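Local coordinates for protein glycosyl hydrolase, family 38 (Enterococcus faecalis, PDB 5KBP) that probably hydrolyses alpha-mannosidic linkages as a family 38 glycoside hydrolase, at residues A[621-625]-A[626-630]. Residues are numbered along the deposited sequence; the frame is centred on the assembly and turned at random.
Sequences EEEQK and AVREF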
loop_
_atom_site.group_PDB
_atom_site.type_symbol
_atom_site.label_atom_id
_atom_site.label_comp_id
_atom_site.label_asym_id
_atom_site.label_seq_id
_atom_site.Cartn_x
_atom_site.Cartn_y
_atom_site.Cartn_z
ATOM N N GLU A 621 -27.629 -9.758 8.047
ATOM C CA GLU A 621 -27.240 -9.520 6.661
ATOM C C GLU A 621 -28.389 -8.927 5.854
ATOM O O GLU A 621 -28.186 -8.005 5.054
ATOM C CB GLU A 621 -26.748 -10.817 6.019
ATOM C CG GLU A 621 -26.437 -10.684 4.538
ATOM C CD GLU A 621 -25.903 -11.965 3.931
ATOM O OE1 GLU A 621 -24.950 -12.543 4.495
ATOM O OE2 GLU A 621 -26.442 -12.397 2.890
ATOM N N GLU A 622 -29.606 -9.440 6.050
ATOM C CA GLU A 622 -30.760 -8.885 5.350
ATOM C C GLU A 622 -31.038 -7.453 5.787
ATOM O O GLU A 622 -31.408 -6.606 4.966
ATOM C CB GLU A 622 -31.989 -9.763 5.582
ATOM C CG GLU A 622 -31.971 -11.059 4.800
ATOM C CD GLU A 622 -32.058 -10.834 3.304
ATOM O OE1 GLU A 622 -33.055 -10.235 2.844
ATOM O OE2 GLU A 622 -31.125 -11.250 2.586
ATOM N N GLU A 623 -30.864 -7.161 7.078
ATOM C CA GLU A 623 -31.097 -5.803 7.560
ATOM C C GLU A 623 -30.021 -4.841 7.076
ATOM O O GLU A 623 -30.271 -3.633 6.984
ATOM C CB GLU A 623 -31.180 -5.794 9.086
ATOM C CG GLU A 623 -32.319 -6.640 9.640
ATOM C CD GLU A 623 -32.463 -6.527 11.143
ATOM O OE1 GLU A 623 -33.587 -6.249 11.610
ATOM O OE2 GLU A 623 -31.457 -6.718 11.856
ATOM N N GLN A 624 -28.830 -5.351 6.758
ATOM C CA GLN A 624 -27.787 -4.516 6.173
ATOM C C GLN A 624 -28.022 -4.293 4.684
ATOM O O GLN A 624 -27.868 -3.170 4.191
ATOM C CB GLN A 624 -26.415 -5.151 6.401
ATOM C CG GLN A 624 -25.997 -5.237 7.857
ATOM C CD GLN A 624 -24.760 -6.089 8.050
ATOM O OE1 GLN A 624 -24.476 -6.978 7.246
ATOM N NE2 GLN A 624 -24.016 -5.821 9.114
ATOM N N LYS A 625 -28.388 -5.350 3.953
ATOM C CA LYS A 625 -28.597 -5.221 2.514
ATOM C C LYS A 625 -29.776 -4.307 2.202
ATOM O O LYS A 625 -29.735 -3.537 1.235
ATOM C CB LYS A 625 -28.811 -6.600 1.887
ATOM C CG LYS A 625 -27.569 -7.477 1.866
ATOM C CD LYS A 625 -27.841 -8.792 1.153
ATOM C CE LYS A 625 -26.573 -9.617 1.006
ATOM N NZ LYS A 625 -26.832 -10.900 0.294
ATOM N N ALA A 626 -30.834 -4.378 3.006
ATOM C CA ALA A 626 -32.002 -3.530 2.810
ATOM C C ALA A 626 -31.803 -2.115 3.333
ATOM O O ALA A 626 -32.715 -1.292 3.195
ATOM C CB ALA A 626 -33.226 -4.159 3.480
ATOM N N VAL A 627 -30.638 -1.815 3.909
ATOM C CA VAL A 627 -30.338 -0.517 4.509
ATOM C C VAL A 627 -31.440 -0.153 5.498
ATOM O O VAL A 627 -32.041 0.924 5.416
ATOM C CB VAL A 627 -30.155 0.574 3.436
ATOM C CG1 VAL A 627 -29.443 1.792 4.024
ATOM C CG2 VAL A 627 -29.377 0.024 2.248
ATOM N N ARG A 628 -31.725 -1.061 6.426
ATOM C CA ARG A 628 -32.649 -0.767 7.511
ATOM C C ARG A 628 -31.936 0.041 8.585
ATOM O O ARG A 628 -30.792 -0.256 8.944
ATOM C CB ARG A 628 -33.214 -2.059 8.104
ATOM C CG ARG A 628 -33.903 -1.875 9.451
ATOM C CD ARG A 628 -35.191 -2.680 9.547
ATOM N NE ARG A 628 -34.965 -4.123 9.528
ATOM C CZ ARG A 628 -35.939 -5.026 9.460
ATOM N NH1 ARG A 628 -37.204 -4.634 9.399
ATOM N NH2 ARG A 628 -35.650 -6.320 9.449
ATOM N N GLU A 629 -32.608 1.081 9.079
ATOM C CA GLU A 629 -32.050 1.900 10.146
ATOM C C GLU A 629 -31.658 1.024 11.329
ATOM O O GLU A 629 -32.397 0.116 11.720
ATOM C CB GLU A 629 -33.062 2.963 10.580
ATOM C CG GLU A 629 -32.519 3.973 11.579
ATOM N N PHE A 630 -30.478 1.298 11.893
ATOM C CA PHE A 630 -29.901 0.385 12.875
ATOM C C PHE A 630 -30.757 0.278 14.131
ATOM O O PHE A 630 -30.770 -0.774 14.781
ATOM C CB PHE A 630 -28.474 0.815 13.228
ATOM C CG PHE A 630 -28.378 2.187 13.837
ATOM C CD1 PHE A 630 -28.473 2.361 15.209
ATOM C CD2 PHE A 630 -28.168 3.298 13.039
ATOM C CE1 PHE A 630 -28.378 3.620 15.771
ATOM C CE2 PHE A 630 -28.072 4.560 13.596
ATOM C CZ PHE A 630 -28.176 4.721 14.964
#
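The guanidinium of Arg-628 has the CG methylene of Glu-623 at its edge and in its plane, 3.4 Å from NH2. The carboxylate of Glu-623 stands almost perpendicular to that group, the two planes 85° apart. Its OE1 alone, placed obliquely to the guanidinium, makes the salt bridge, 3.0 Å from NH2 of Arg-628; NE of Arg-628 is farther, 3.3 Å from the same OE1. The same OE1 accepts the amide of Leu-634 and OE2 that of Ala-635, which fixes the rotation of the carboxylate and ties the helix 619-625 to the loop beyond it. Arg-628 starts with CG opposite its own amide N (chi1 165°), and bends at chi2 and chi3 then bring the guanidinium back across the glutamate chain. Within the helix, NZ of Lys-625 forms a second salt bridge with OE2 of Glu-621 at 3.0 Å, approaching from above the carboxylate plane.

Three backbone bonds join the helix end to the residues that follow it. Ala-626 N continues the helical pattern to Glu-622 O at 3.0 Å. Val-627 N turns back to Gln-624 O at 3.1 Å. Arg-628 N reaches Glu-623 O, also at 3.0 Å. The surface is shared with the second subunit, whose Tyr-440 packs on Lys-625 and Ala-626 and whose Met-486 packs on Val-627. Since Val-627 leaves the helix with positive phi (52°) and the last two bonds return into the final turn, the arrangement is a Schellman motif, here ending the short helix inserted between strands 601-613 and 641-653 of the C-terminal domain's antiparallel sheet.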